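Local coordinates for HspA (Thermosynechococcus vulcanus, PDB 6EWN), which probably acts as a small heat shock protein chaperone, holding unfolding client proteins back from aggregation, at residues Glu36-Ser41 with Ile69-Arg74. Residues are numbered along the deposited sequence; the frame is centred on the assembly and turned at random.
Sequences EAVSIS and IPLPVR. With URE (urea), chain Q.
Glu-36 sits in the turn that leads from strand 29-33 into strand 38-42. Its CG takes the crowded position between backbone N and carbonyl carbon (chi1 65°), and from there the chain runs extended, crossing the Arg-74 side chain at about a right angle. CG packs 3.3 Å from Arg-74 NH2. Glu-36 OE2 and Arg-74 NH2, 3.4 Å apart, form a salt bridge of charge alone: the oxygen lies well out of the guanidinium plane, so no N-H points at it, and the two flat groups are tilted 84° to each other. Arg-74 reaches this spot by bending at chi2 and chi3. The other oxygen, OE1, comes 3.4 Å from Leu-71 O, an acceptor facing an acceptor. An alanine here removes the carboxylate and CG and would probably leave the arginine end and the 69-74 loop less firmly held. Further along, Val-38 CG2 meets Leu-71 CD1 at 3.7 Å; Leu-15 and Val-33 extend this apolar patch of the alpha-crystallin domain. Val-38 O stays 4.0 Å from Ile-69 N, which urea N1 approaches to 2.7 Å. With no hydrogen bond joining the segments, the contact rests on electrostatics and a little apolar packing, consistent with a loosely held surface loop at initial stages of denaturation in 2 M urea.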
ATOM      1  N   GLU A  36      -1.747  12.494  11.170  1.00 16.55           N
ATOM      2  CA  GLU A  36      -1.813  11.082  11.546  1.00 10.50           C
ATOM      3  C   GLU A  36      -2.668  10.231  10.628  1.00 14.74           C
ATOM      4  O   GLU A  36      -3.217   9.212  11.069  1.00 19.41           O
ATOM      5  CB  GLU A  36      -2.322  10.926  12.993  1.00 14.22           C
ATOM      6  CG  GLU A  36      -3.727  11.364  13.238  1.00  2.84           C
ATOM      7  CD  GLU A  36      -4.362  10.812  14.529  1.00  3.84           C
ATOM      8  OE1 GLU A  36      -4.631   9.607  14.627  1.00  5.00           O
ATOM      9  OE2 GLU A  36      -4.633  11.597  15.433  1.00  1.74           O
ATOM     10  N   ALA A  37      -2.769  10.617   9.356  1.00 26.42           N
ATOM     11  CA  ALA A  37      -3.659   9.974   8.395  1.00 19.92           C
ATOM     12  C   ALA A  37      -2.821   9.437   7.237  1.00 13.01           C
ATOM     13  O   ALA A  37      -2.469  10.179   6.317  1.00 14.35           O
ATOM     14  CB  ALA A  37      -4.736  10.942   7.920  1.00 22.17           C
ATOM     15  N   VAL A  38      -2.558   8.131   7.282  1.00  7.61           N
ATOM     16  CA  VAL A  38      -1.694   7.452   6.329  1.00 11.43           C
ATOM     17  C   VAL A  38      -2.509   7.168   5.066  1.00 29.18           C
ATOM     18  O   VAL A  38      -3.614   6.628   5.150  1.00 23.71           O
ATOM     19  CB  VAL A  38      -1.140   6.159   6.959  1.00 24.88           C
ATOM     20  CG1 VAL A  38       0.190   5.684   6.330  1.00 14.75           C
ATOM     21  CG2 VAL A  38      -0.956   6.355   8.491  1.00 35.26           C
ATOM     22  N   SER A  39      -1.993   7.553   3.894  1.00  8.70           N
ATOM     23  CA  SER A  39      -2.754   7.490   2.662  1.00  8.71           C
ATOM     24  C   SER A  39      -2.282   6.333   1.799  1.00  6.15           C
ATOM     25  O   SER A  39      -1.079   6.122   1.630  1.00  4.84           O
ATOM     26  CB  SER A  39      -2.617   8.813   1.895  1.00 11.65           C
ATOM     27  OG  SER A  39      -3.533   8.949   0.821  1.00 10.13           O
ATOM     28  N   ILE A  40      -3.247   5.605   1.202  1.00 28.56           N
ATOM     29  CA  ILE A  40      -2.984   4.622   0.132  1.00 12.93           C
ATOM     30  C   ILE A  40      -3.378   5.205  -1.230  1.00 10.98           C
ATOM     31  O   ILE A  40      -4.440   5.825  -1.382  1.00 15.26           O
ATOM     32  CB  ILE A  40      -3.710   3.285   0.403  1.00  8.44           C
ATOM     33  CG1 ILE A  40      -2.748   2.258   0.984  1.00 12.41           C
ATOM     34  CG2 ILE A  40      -4.379   2.711  -0.887  1.00 21.46           C
ATOM     35  CD1 ILE A  40      -2.901   0.870   0.468  1.00 19.02           C
ATOM     36  N   SER A  41      -2.521   4.989  -2.232  1.00 17.23           N
ATOM     37  CA  SER A  41      -2.660   5.651  -3.531  1.00 11.58           C
ATOM     38  C   SER A  41      -1.622   5.100  -4.489  1.00 17.19           C
ATOM     39  O   SER A  41      -0.449   4.982  -4.111  1.00 17.94           O
ATOM     40  CB  SER A  41      -2.587   7.208  -3.423  1.00 19.87           C
ATOM     41  OG  SER A  41      -1.731   7.783  -2.442  1.00  5.49           O
ATOM     42  N   ILE A  69      -7.195   5.242   6.349  1.00 16.15           N
ATOM     43  CA  ILE A  69      -7.359   4.483   7.585  1.00 18.33           C
ATOM     44  C   ILE A  69      -6.946   5.310   8.803  1.00 28.06           C
ATOM     45  O   ILE A  69      -5.770   5.705   8.925  1.00 20.67           O
ATOM     46  CB  ILE A  69      -6.589   3.165   7.571  1.00 16.49           C
ATOM     47  CG1 ILE A  69      -7.130   2.264   6.470  1.00  8.59           C
ATOM     48  CG2 ILE A  69      -6.763   2.513   8.903  1.00 17.61           C
ATOM     49  CD1 ILE A  69      -6.544   0.906   6.424  1.00  8.94           C
ATOM     50  N   PRO A  70      -7.856   5.551   9.745  1.00 11.64           N
ATOM     51  CA  PRO A  70      -7.468   6.215  10.994  1.00  7.50           C
ATOM     52  C   PRO A  70      -6.641   5.320  11.919  1.00 13.24           C
ATOM     53  O   PRO A  70      -6.723   4.086  11.910  1.00  6.06           O
ATOM     54  CB  PRO A  70      -8.814   6.561  11.649  1.00 19.16           C
ATOM     55  CG  PRO A  70      -9.883   6.300  10.582  1.00 11.68           C
ATOM     56  CD  PRO A  70      -9.312   5.294   9.677  1.00 18.03           C
ATOM     57  N   LEU A  71      -5.884   5.986  12.782  1.00  5.87           N
ATOM     58  CA  LEU A  71      -4.934   5.388  13.699  1.00 11.09           C
ATOM     59  C   LEU A  71      -5.335   5.654  15.158  1.00  9.43           C
ATOM     60  O   LEU A  71      -6.086   6.595  15.431  1.00 10.49           O
ATOM     61  CB  LEU A  71      -3.554   5.997  13.419  1.00  6.51           C
ATOM     62  CG  LEU A  71      -2.340   5.253  12.936  1.00  5.00           C
ATOM     63  CD1 LEU A  71      -1.495   6.169  12.175  1.00 12.98           C
ATOM     64  CD2 LEU A  71      -1.577   4.882  14.081  1.00 17.40           C
ATOM     65  N   PRO A  72      -4.808   4.890  16.122  1.00  6.63           N
ATOM     66  CA  PRO A  72      -4.963   5.245  17.548  1.00  2.18           C
ATOM     67  C   PRO A  72      -3.964   6.235  18.111  1.00  4.71           C
ATOM     68  O   PRO A  72      -4.162   6.708  19.245  1.00 12.20           O
ATOM     69  CB  PRO A  72      -4.766   3.929  18.265  1.00  5.17           C
ATOM     70  CG  PRO A  72      -4.678   2.868  17.169  1.00 18.99           C
ATOM     71  CD  PRO A  72      -4.199   3.572  15.967  1.00 11.16           C
ATOM     72  N   VAL A  73      -2.919   6.551  17.363  1.00  4.31           N
ATOM     73  CA  VAL A  73      -1.805   7.325  17.861  1.00  6.13           C
ATOM     74  C   VAL A  73      -1.288   8.192  16.737  1.00  4.53           C
ATOM     75  O   VAL A  73      -1.225   7.754  15.590  1.00  5.26           O
ATOM     76  CB  VAL A  73      -0.645   6.435  18.406  1.00  8.45           C
ATOM     77  CG1 VAL A  73      -0.777   6.203  19.914  1.00  5.00           C
ATOM     78  CG2 VAL A  73      -0.474   5.090  17.601  1.00  4.50           C
ATOM     79  N   ARG A  74      -0.856   9.405  17.099  1.00 24.25           N
ATOM     80  CA  ARG A  74      -0.098  10.276  16.201  1.00 18.65           C
ATOM     81  C   ARG A  74       1.221   9.634  15.804  1.00 28.40           C
ATOM     82  O   ARG A  74       1.959   9.098  16.644  1.00 33.75           O
ATOM     83  CB  ARG A  74       0.193  11.632  16.864  1.00 32.50           C
ATOM     84  CG  ARG A  74       1.334  12.450  16.194  1.00 22.81           C
ATOM     85  CD  ARG A  74       0.910  13.849  15.809  1.00 14.11           C
ATOM     86  NE  ARG A  74      -0.283  13.850  14.977  1.00  8.03           N
ATOM     87  CZ  ARG A  74      -1.497  14.163  15.392  1.00  3.05           C
ATOM     88  NH1 ARG A  74      -1.713  14.558  16.630  1.00  1.96           N
ATOM     89  NH2 ARG A  74      -2.500  14.108  14.546  1.00  3.88           N
TER
HETATM   90  C   URE Q 215     -10.773   4.687   6.835  1.00 24.28           C
HETATM   91  O   URE Q 215     -11.536   5.014   7.573  1.00 38.17           O
HETATM   92  N1  URE Q 215      -9.878   5.524   6.109  1.00 15.00           N
HETATM   93  N2  URE Q 215     -10.858   3.342   6.806  1.00 24.37           N